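Local coordinates for protein fusolin (PDB 4OW5) that enhances the virulence of insect poxviruses, crystallises in vivo into viral spindles, and probably binds chitin through a lytic polysaccharide monooxygenase-like domain, at residues H1-F6 and R10-N15; G19-P24 and M62-N67; Q330-T333 and Y338-W341. All blocks are in the same frame, centred on the assembly; numbering follows the deposited sequence.

Contact 1 (H1-F6 and R10-N15). With EDO (1,2-ethanediol), chain F; EDO (1,2-ethanediol), chain H; EDO (1,2-ethanediol), chain D.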
loop_
_atom_site.group_PDB
_atom_site.type_symbol
_atom_site.label_atom_id
_atom_site.label_comp_id
_atom_site.label_asym_id
_atom_site.label_seq_id
_atom_site.Cartn_x
_atom_site.Cartn_y
_atom_site.Cartn_z
ATOM N N HIS A 1 26.640 -22.243 -2.522
ATOM C CA HIS A 1 26.077 -21.604 -1.328
ATOM C C HIS A 1 26.033 -20.106 -1.526
ATOM O O HIS A 1 26.959 -19.491 -2.065
ATOM C CB HIS A 1 26.844 -21.931 -0.060
ATOM C CG HIS A 1 26.524 -23.269 0.535
ATOM N ND1 HIS A 1 26.634 -24.434 -0.191
ATOM C CD2 HIS A 1 26.153 -23.582 1.794
ATOM C CE1 HIS A 1 26.318 -25.412 0.641
ATOM N NE2 HIS A 1 26.089 -24.944 1.861
ATOM N N GLY A 2 24.962 -19.523 -1.066
ATOM C CA GLY A 2 24.754 -18.098 -1.240
ATOM C C GLY A 2 23.335 -17.674 -1.004
ATOM O O GLY A 2 22.479 -18.488 -0.652
ATOM N N TYR A 3 23.110 -16.381 -1.162
ATOM C CA TYR A 3 21.835 -15.734 -0.925
ATOM C C TYR A 3 21.732 -14.430 -1.738
ATOM O O TYR A 3 22.741 -13.887 -2.194
ATOM C CB TYR A 3 21.620 -15.452 0.582
ATOM C CG TYR A 3 22.831 -14.883 1.291
ATOM C CD1 TYR A 3 23.289 -13.601 1.013
ATOM C CD2 TYR A 3 23.592 -15.670 2.160
ATOM C CE1 TYR A 3 24.488 -13.134 1.530
ATOM C CE2 TYR A 3 24.758 -15.176 2.750
ATOM C CZ TYR A 3 25.210 -13.914 2.410
ATOM O OH TYR A 3 26.327 -13.353 2.961
ATOM N N ILE A 4 20.505 -13.966 -1.932
ATOM C CA ILE A 4 20.230 -12.705 -2.626
ATOM C C ILE A 4 20.627 -11.589 -1.678
ATOM O O ILE A 4 20.154 -11.604 -0.543
ATOM C CB ILE A 4 18.766 -12.478 -3.081
ATOM C CG1 ILE A 4 18.035 -13.739 -3.578
ATOM C CG2 ILE A 4 18.711 -11.362 -4.136
ATOM C CD1 ILE A 4 16.460 -13.541 -3.485
ATOM N N THR A 5 21.476 -10.643 -2.130
ATOM C CA THR A 5 21.849 -9.472 -1.338
ATOM C C THR A 5 21.103 -8.261 -1.835
ATOM O O THR A 5 20.894 -7.345 -1.057
ATOM C CB THR A 5 23.329 -9.234 -1.271
ATOM O OG1 THR A 5 23.875 -9.329 -2.577
ATOM C CG2 THR A 5 23.996 -10.176 -0.293
ATOM N N PHE A 6 20.693 -8.230 -3.087
ATOM C CA PHE A 6 19.867 -7.101 -3.557
ATOM C C PHE A 6 18.860 -7.571 -4.586
ATOM O O PHE A 6 19.299 -8.000 -5.647
ATOM C CB PHE A 6 20.685 -5.939 -4.145
ATOM C CG PHE A 6 19.770 -4.759 -4.370
ATOM C CD1 PHE A 6 19.208 -4.092 -3.297
ATOM C CD2 PHE A 6 19.346 -4.417 -5.649
ATOM C CE1 PHE A 6 18.224 -3.142 -3.482
ATOM C CE2 PHE A 6 18.423 -3.380 -5.844
ATOM C CZ PHE A 6 17.879 -2.741 -4.749
ATOM N N ARG A 10 14.775 -12.680 2.240
ATOM C CA ARG A 10 14.050 -12.693 3.515
ATOM C C ARG A 10 14.882 -13.271 4.657
ATOM O O ARG A 10 14.976 -12.658 5.731
ATOM C CB ARG A 10 12.763 -13.510 3.368
ATOM C CG ARG A 10 11.862 -13.447 4.559
ATOM C CD ARG A 10 10.643 -14.307 4.309
ATOM N NE ARG A 10 9.711 -13.655 3.385
ATOM C CZ ARG A 10 8.531 -14.154 3.055
ATOM N NH1 ARG A 10 8.124 -15.306 3.572
ATOM N NH2 ARG A 10 7.729 -13.491 2.227
ATOM N N GLN A 11 15.429 -14.468 4.445
ATOM C CA GLN A 11 16.197 -15.134 5.483
ATOM C C GLN A 11 17.536 -14.423 5.740
ATOM O O GLN A 11 18.050 -14.499 6.853
ATOM C CB GLN A 11 16.410 -16.616 5.189
ATOM C CG GLN A 11 17.551 -16.997 4.250
ATOM C CD GLN A 11 17.433 -16.478 2.850
ATOM O OE1 GLN A 11 16.364 -16.172 2.358
ATOM N NE2 GLN A 11 18.520 -16.468 2.151
ATOM N N ARG A 12 18.115 -13.820 4.716
ATOM C CA ARG A 12 19.344 -13.052 4.850
ATOM C C ARG A 12 19.105 -11.805 5.719
ATOM O O ARG A 12 19.918 -11.508 6.590
ATOM C CB ARG A 12 19.883 -12.630 3.467
ATOM C CG ARG A 12 21.154 -11.779 3.524
ATOM C CD ARG A 12 22.268 -12.407 4.324
ATOM N NE ARG A 12 23.425 -11.520 4.406
ATOM C CZ ARG A 12 24.499 -11.739 5.157
ATOM N NH1 ARG A 12 24.598 -12.847 5.889
ATOM N NH2 ARG A 12 25.482 -10.850 5.187
ATOM N N ARG A 13 18.000 -11.095 5.507
ATOM C CA ARG A 13 17.664 -9.948 6.368
ATOM C C ARG A 13 17.525 -10.392 7.835
ATOM O O ARG A 13 18.032 -9.712 8.735
ATOM C CB ARG A 13 16.376 -9.258 5.912
ATOM C CG ARG A 13 15.979 -8.071 6.776
ATOM C CD ARG A 13 14.678 -7.452 6.329
ATOM N NE ARG A 13 14.890 -6.526 5.227
ATOM C CZ ARG A 13 15.058 -5.209 5.325
ATOM N NH1 ARG A 13 15.075 -4.616 6.518
ATOM N NH2 ARG A 13 15.221 -4.473 4.231
ATOM N N CYS A 14 16.839 -11.506 8.081
ATOM C CA CYS A 14 16.662 -11.998 9.448
ATOM C C CYS A 14 18.011 -12.349 10.063
ATOM O O CYS A 14 18.246 -11.994 11.200
ATOM C CB CYS A 14 15.700 -13.182 9.495
ATOM S SG CYS A 14 13.996 -12.750 9.039
ATOM N N ASN A 15 18.874 -13.005 9.324
ATOM C CA ASN A 15 20.214 -13.365 9.804
ATOM C C ASN A 15 21.014 -12.124 10.190
ATOM O O ASN A 15 21.456 -12.027 11.338
ATOM C CB ASN A 15 20.988 -14.164 8.748
ATOM C CG ASN A 15 22.352 -14.636 9.232
ATOM O OD1 ASN A 15 22.464 -15.544 10.025
ATOM N ND2 ASN A 15 23.394 -13.960 8.867
HETATM C C1 EDO F . 24.779 -6.973 4.314
HETATM O O1 EDO F . 25.771 -7.950 4.033
HETATM C C2 EDO F . 23.360 -7.603 4.211
HETATM O O2 EDO F . 23.367 -8.718 3.321
HETATM C C1 EDO H . 5.888 -17.568 2.056
HETATM O O1 EDO H . 5.238 -18.772 1.833
HETATM C C2 EDO H . 5.134 -16.666 3.040
HETATM O O2 EDO H . 5.491 -15.359 2.659
HETATM C C1 EDO D . 25.431 -12.952 13.141
HETATM O O1 EDO D . 25.238 -14.289 12.740
HETATM C C2 EDO D . 24.135 -12.395 13.736
HETATM O O2 EDO D . 23.777 -11.186 13.095
#

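Contact 2 (G19-P24 and M62-N67). With EDO (1,2-ethanediol), chain D.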
loop_
_atom_site.group_PDB
_atom_site.type_symbol
_atom_site.label_atom_id
_atom_site.label_comp_id
_atom_site.label_asym_id
_atom_site.label_seq_id
_atom_site.Cartn_x
_atom_site.Cartn_y
_atom_site.Cartn_z
ATOM N N GLY A 19 20.149 -10.614 17.002
ATOM C CA GLY A 19 19.334 -10.704 18.199
ATOM C C GLY A 19 18.776 -12.101 18.430
ATOM O O GLY A 19 18.016 -12.277 19.368
ATOM N N PHE A 20 19.154 -13.107 17.610
ATOM C CA PHE A 20 18.591 -14.476 17.671
ATOM C C PHE A 20 19.516 -15.489 18.371
ATOM O O PHE A 20 19.063 -16.576 18.730
ATOM C CB PHE A 20 18.279 -14.988 16.249
ATOM C CG PHE A 20 19.488 -15.233 15.368
ATOM C CD1 PHE A 20 20.214 -16.409 15.469
ATOM C CD2 PHE A 20 19.901 -14.285 14.445
ATOM C CE1 PHE A 20 21.333 -16.631 14.670
ATOM C CE2 PHE A 20 21.008 -14.515 13.642
ATOM C CZ PHE A 20 21.722 -15.687 13.760
ATOM N N TRP A 21 20.807 -15.186 18.516
ATOM C CA TRP A 21 21.702 -16.129 19.205
ATOM C C TRP A 21 21.356 -16.250 20.680
ATOM O O TRP A 21 21.609 -17.287 21.286
ATOM C CB TRP A 21 23.179 -15.709 19.065
ATOM C CG TRP A 21 23.744 -15.900 17.703
ATOM C CD1 TRP A 21 24.295 -14.946 16.906
ATOM C CD2 TRP A 21 23.830 -17.133 16.978
ATOM N NE1 TRP A 21 24.674 -15.504 15.707
ATOM C CE2 TRP A 21 24.475 -16.857 15.757
ATOM C CE3 TRP A 21 23.405 -18.439 17.235
ATOM C CZ2 TRP A 21 24.644 -17.834 14.767
ATOM C CZ3 TRP A 21 23.646 -19.420 16.291
ATOM C CH2 TRP A 21 24.261 -19.114 15.073
ATOM N N TRP A 22 20.815 -15.184 21.258
ATOM C CA TRP A 22 20.489 -15.132 22.676
ATOM C C TRP A 22 19.533 -13.973 22.940
ATOM O O TRP A 22 19.768 -12.907 22.370
ATOM C CB TRP A 22 21.782 -14.930 23.504
ATOM C CG TRP A 22 21.577 -15.241 24.947
ATOM C CD1 TRP A 22 21.147 -14.379 25.912
ATOM C CD2 TRP A 22 21.481 -16.551 25.506
ATOM N NE1 TRP A 22 20.870 -15.065 27.067
ATOM C CE2 TRP A 22 21.066 -16.405 26.846
ATOM C CE3 TRP A 22 21.704 -17.838 25.002
ATOM C CZ2 TRP A 22 20.868 -17.501 27.686
ATOM C CZ3 TRP A 22 21.566 -18.920 25.854
ATOM C CH2 TRP A 22 21.136 -18.748 27.174
ATOM N N PRO A 23 18.502 -14.069 23.800
ATOM C CA PRO A 23 17.995 -15.252 24.531
ATOM C C PRO A 23 17.536 -16.376 23.582
ATOM O O PRO A 23 17.247 -16.111 22.410
ATOM C CB PRO A 23 16.808 -14.697 25.331
ATOM C CG PRO A 23 16.899 -13.236 25.255
ATOM C CD PRO A 23 17.631 -12.904 24.011
ATOM N N PRO A 24 17.499 -17.638 24.055
ATOM C CA PRO A 24 17.158 -18.752 23.149
ATOM C C PRO A 24 15.731 -18.765 22.608
ATOM O O PRO A 24 15.513 -19.420 21.614
ATOM C CB PRO A 24 17.411 -20.011 23.994
ATOM C CG PRO A 24 17.562 -19.567 25.373
ATOM C CD PRO A 24 17.838 -18.117 25.412
ATOM N N MET A 62 18.018 -22.329 11.360
ATOM C CA MET A 62 17.264 -21.716 10.256
ATOM C C MET A 62 17.866 -20.333 9.875
ATOM O O MET A 62 17.984 -20.008 8.690
ATOM C CB MET A 62 15.786 -21.603 10.671
ATOM C CG MET A 62 14.965 -20.761 9.759
ATOM S SD MET A 62 13.204 -20.620 10.210
ATOM C CE MET A 62 13.329 -20.140 11.848
ATOM N N PHE A 63 18.233 -19.519 10.859
ATOM C CA PHE A 63 18.820 -18.194 10.587
ATOM C C PHE A 63 20.297 -18.257 10.130
ATOM O O PHE A 63 20.709 -17.529 9.203
ATOM C CB PHE A 63 18.741 -17.310 11.851
ATOM C CG PHE A 63 17.436 -16.606 12.090
ATOM C CD1 PHE A 63 16.239 -17.289 12.038
ATOM C CD2 PHE A 63 17.414 -15.297 12.521
ATOM C CE1 PHE A 63 15.030 -16.634 12.289
ATOM C CE2 PHE A 63 16.224 -14.671 12.847
ATOM C CZ PHE A 63 15.037 -15.322 12.671
ATOM N N GLN A 64 21.102 -19.060 10.841
ATOM C CA GLN A 64 22.529 -19.239 10.550
ATOM C C GLN A 64 22.768 -19.781 9.169
ATOM O O GLN A 64 23.771 -19.415 8.555
ATOM C CB GLN A 64 23.165 -20.198 11.565
ATOM C CG GLN A 64 24.690 -20.415 11.387
ATOM C CD GLN A 64 25.211 -21.750 11.864
ATOM O OE1 GLN A 64 24.612 -22.802 11.632
ATOM N NE2 GLN A 64 26.433 -21.754 12.376
ATOM N N GLN A 65 21.884 -20.659 8.661
ATOM C CA GLN A 65 22.078 -21.283 7.338
ATOM C C GLN A 65 21.445 -20.470 6.229
ATOM O O GLN A 65 20.886 -21.048 5.303
ATOM C CB GLN A 65 21.492 -22.706 7.358
ATOM C CG GLN A 65 22.246 -23.644 8.302
ATOM C CD GLN A 65 23.633 -23.950 7.793
ATOM O OE1 GLN A 65 23.823 -24.523 6.717
ATOM N NE2 GLN A 65 24.642 -23.461 8.469
ATOM N N ASP A 66 21.610 -19.146 6.255
ATOM C CA ASP A 66 21.005 -18.258 5.274
ATOM C C ASP A 66 21.598 -18.447 3.877
ATOM O O ASP A 66 20.945 -18.072 2.942
ATOM C CB ASP A 66 21.097 -16.784 5.713
ATOM C CG ASP A 66 22.482 -16.168 5.894
ATOM O OD1 ASP A 66 23.501 -16.927 5.862
ATOM O OD2 ASP A 66 22.550 -14.961 6.113
ATOM N N ASN A 67 22.771 -19.099 3.732
ATOM C CA ASN A 67 23.406 -19.389 2.449
ATOM C C ASN A 67 23.097 -20.838 2.011
ATOM O O ASN A 67 23.592 -21.251 0.970
ATOM C CB ASN A 67 24.918 -19.130 2.562
ATOM C CG ASN A 67 25.642 -20.124 3.455
ATOM O OD1 ASN A 67 25.027 -20.891 4.210
ATOM N ND2 ASN A 67 26.938 -20.098 3.435
HETATM C C1 EDO D . 25.431 -12.952 13.141
HETATM O O1 EDO D . 25.238 -14.289 12.740
HETATM C C2 EDO D . 24.135 -12.395 13.736
HETATM O O2 EDO D . 23.777 -11.186 13.095
#

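Contact 3 (Q330-T333 and Y338-W341)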
loop_
_atom_site.group_PDB
_atom_site.type_symbol
_atom_site.label_atom_id
_atom_site.label_comp_id
_atom_site.label_asym_id
_atom_site.label_seq_id
_atom_site.Cartn_x
_atom_site.Cartn_y
_atom_site.Cartn_z
ATOM N N GLN A 330 1.476 20.790 9.950
ATOM C CA GLN A 330 1.737 21.417 8.647
ATOM C C GLN A 330 0.447 21.508 7.813
ATOM O O GLN A 330 0.390 22.330 6.912
ATOM C CB GLN A 330 2.807 20.626 7.855
ATOM N N TYR A 331 -0.586 20.670 8.109
ATOM C CA TYR A 331 -1.851 20.693 7.381
ATOM C C TYR A 331 -2.889 21.629 8.034
ATOM O O TYR A 331 -3.995 21.742 7.518
ATOM C CB TYR A 331 -2.406 19.284 7.214
ATOM C CG TYR A 331 -1.474 18.417 6.395
ATOM C CD1 TYR A 331 -0.450 17.698 6.999
ATOM C CD2 TYR A 331 -1.557 18.388 5.007
ATOM C CE1 TYR A 331 0.419 16.906 6.251
ATOM C CE2 TYR A 331 -0.686 17.612 4.245
ATOM C CZ TYR A 331 0.314 16.885 4.869
ATOM O OH TYR A 331 1.190 16.111 4.140
ATOM N N ASN A 332 -2.536 22.331 9.113
ATOM C CA ASN A 332 -3.427 23.351 9.672
ATOM C C ASN A 332 -3.365 24.572 8.757
ATOM O O ASN A 332 -2.330 24.838 8.160
ATOM C CB ASN A 332 -3.034 23.746 11.101
ATOM C CG ASN A 332 -3.260 22.694 12.145
ATOM O OD1 ASN A 332 -4.061 21.784 11.982
ATOM N ND2 ASN A 332 -2.578 22.815 13.275
ATOM N N THR A 333 -4.468 25.260 8.610
ATOM C CA THR A 333 -4.569 26.513 7.873
ATOM C C THR A 333 -5.087 27.544 8.845
ATOM O O THR A 333 -5.568 27.191 9.923
ATOM C CB THR A 333 -5.502 26.397 6.656
ATOM O OG1 THR A 333 -6.821 26.092 7.094
ATOM C CG2 THR A 333 -5.040 25.393 5.694
ATOM N N TYR A 338 -6.815 21.262 11.406
ATOM C CA TYR A 338 -6.766 19.882 10.910
ATOM C C TYR A 338 -6.424 18.869 12.000
ATOM O O TYR A 338 -6.971 17.768 11.998
ATOM C CB TYR A 338 -5.736 19.770 9.793
ATOM C CG TYR A 338 -5.695 18.408 9.143
ATOM C CD1 TYR A 338 -6.701 18.000 8.280
ATOM C CD2 TYR A 338 -4.713 17.486 9.479
ATOM C CE1 TYR A 338 -6.683 16.737 7.691
ATOM C CE2 TYR A 338 -4.677 16.220 8.888
ATOM C CZ TYR A 338 -5.665 15.852 7.991
ATOM O OH TYR A 338 -5.705 14.594 7.426
ATOM N N VAL A 339 -5.490 19.214 12.901
ATOM C CA VAL A 339 -5.046 18.308 13.963
ATOM C C VAL A 339 -6.256 17.907 14.824
ATOM O O VAL A 339 -6.426 16.718 15.105
ATOM C CB VAL A 339 -3.882 18.900 14.817
ATOM C CG1 VAL A 339 -3.548 17.988 15.999
ATOM C CG2 VAL A 339 -2.633 19.089 13.963
ATOM N N GLU A 340 -7.099 18.882 15.211
ATOM C CA GLU A 340 -8.275 18.614 16.028
ATOM C C GLU A 340 -9.329 17.830 15.256
ATOM O O GLU A 340 -9.904 16.867 15.787
ATOM C CB GLU A 340 -8.901 19.909 16.555
ATOM C CG GLU A 340 -8.190 20.445 17.791
ATOM C CD GLU A 340 -8.819 21.664 18.439
ATOM O OE1 GLU A 340 -9.968 22.020 18.082
ATOM O OE2 GLU A 340 -8.164 22.244 19.335
ATOM N N TRP A 341 -9.596 18.245 14.015
ATOM C CA TRP A 341 -10.602 17.565 13.213
ATOM C C TRP A 341 -10.197 16.112 12.987
ATOM O O TRP A 341 -10.995 15.226 13.204
ATOM C CB TRP A 341 -10.802 18.284 11.868
ATOM C CG TRP A 341 -11.695 17.505 10.963
ATOM C CD1 TRP A 341 -13.050 17.367 11.069
ATOM C CD2 TRP A 341 -11.273 16.573 9.967
ATOM N NE1 TRP A 341 -13.497 16.416 10.180
ATOM C CE2 TRP A 341 -12.432 15.965 9.442
ATOM C CE3 TRP A 341 -10.022 16.183 9.475
ATOM C CZ2 TRP A 341 -12.371 14.983 8.460
ATOM C CZ3 TRP A 341 -9.973 15.270 8.441
ATOM C CH2 TRP A 341 -11.136 14.655 7.970
#

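Contact 1 (H1-F6 and R10-N15)
Tyr3 lays its ring flat against the long side chain of Arg12 where the first strand of the fibronectin type III-like sandwich, 2-6, meets the first helix, 10-17, after a three-residue link. The two segments run nearly at right angles, at 84°, and their axes come within 8.0 Å. Along Arg12, CB lies 4.1 Å from the carbonyl O of Ile4. CG, turned away from the backbone N, carries the chain out toward the strand and reaches the rim of the tyrosine ring at CD1. A bend at chi2 (54°) then sets CD over the middle of that ring, 3.6 Å from its centroid, a CH-pi contact on the face. Farther out NE passes above CE1, and CZ sits 3.3 Å from the phenol OH. The guanidinium therefore lies flat on the tyrosine in a stack, planes 7° apart, with the hydroxyl over the guanidinium face, badly placed to accept an N-H. The N-H groups point outward in the guanidinium plane: NH1 makes a salt bridge to Asp66, while NE and NH2 grip the two hydroxyls of one ethanediol. Gln11 supplies the second touch, bringing its amide NE2 up to CB of Tyr3, with that nitrogen hydrogen-bonded to Asp66 O and Asn227 OD1. An edge strand of its sheet within this chain, 2-6 pairs with strand 131-140, with a classic beta bulge where Thr5 and Phe6 both face Glu137, and follows directly on His1, seen to bind copper or zinc in this protein. On the helix's far side, Arg10 NH2 forms a salt bridge with Asp230 and NH1 a hydrogen bond with Met111 O, while both also donate to O2 of a second ethanediol, NH1 at 2.8 Å.

Contact 2 (G19-P24 and M62-N67)
Phe20 meets two neighbours with different parts of one ring in this helical part of the monooxygenase-like domain: Phe63 brings its CB over a face of the Phe20 ring, while CE1 of the same ring sits over the indole face of Trp21, the next residue. The loop 19-24, between helices 10-17 and 32-47, is thereby packed on the C-terminal end of helix 52-64. Phe63 CB stands 3.8 Å from the Phe20 centroid and only 7° off the ring normal, a CH-pi contact. The two phenyl rings themselves meet obliquely, planes at 55°, and are closest at the CD2 atom of each, 3.3 Å apart. Phe20 turns its CG between its own N and carbonyl carbon (chi1 67°), which directs the ring to Phe63; Tyr38 of helix 32-47 adjoins Phe20, and Cys34 of that helix and Cys14 of helix 10-17 adjoin Phe63. Nearer the surface, the far corner of the Trp21 indole, CH2, rests against CB and CG of Gln64, whose amide plane is nearly perpendicular to the indole. Gln64 OE1 in turn receives Gln65 NE2 from above its carbonyl plane. An ethanediol lies beside both aromatic residues of the loop: its C2 approaches Phe20 CE2, and its O1, near the indole plane, accepts the N-H of Trp21 NE1 at 3.3 Å.

Contact 3 (Q330-T333 and Y338-W341)
Tyr331 and Asn332 carry the loop side of this contact, meeting Tyr338 and Val339 at the start of helix 338-352 after a tight return of four residues. Tyr331 closes a short 3-10 turn that includes Gln330. Its CB packs on CD2 of Tyr338 at 3.7 Å, and its carbonyl O lies 3.5 Å from Tyr338 CB, but its own ring leads off to one side. The two rings meet obliquely, planes at 48° and centroids 5.9 Å apart. Asn332 comes next and supplies the polar link. With CG placed beside the backbone N (chi1 -69°), the amide swings toward the helix start, where OD1 accepts the backbone N-H of Val339 at 3.1 Å. The donor lies in the carbonyl plane and the bond is fairly straight, 158° at the hydrogen. A side-chain oxygen taking up an N-H in the first turn ties the incoming loop to the helix, and the negative end of the amide faces the N-terminal end of the helix dipole, which would probably strengthen the attraction. The same amide rests on a branch of Val339: CG2 is 3.6 Å from OD1, with ND2 a little farther. Thr333 then carries the chain away, its hydroxyl hydrogen-bonded to Asp335 in the turn and to Gln17 O of the second subunit. The junction belongs to the C-terminal region, well away from the sandwich of its own chain; Tyr338 OH is hydrogen-bonded to Arg13 of the second subunit, so helix 338-352 opens against that subunit's helix 10-17.

Contacts 1 and 2 are neighbours within the monooxygenase-like domain, their centres about 13 Å apart. Besides the Arg12-Asp66 salt bridge, a probable hydrogen bond of 3.0 Å from Gly2 N to Asn67 O joins them, and one ethanediol touches both. The metal site lies close by: His1 starts contact 1, the side chain of Gln64 in contact 2 is about 10 Å from that of His1, and the side chain of Tyr3 is about 12 Å from that of His144; no metal is bound to this chain. Contact 3 stands apart, centres about 43 and 46 Å from the others, yet the dimer brings it to the second subunit's Arg13 and, through Asp335 in its loop, to Gly19 of contact 2 there.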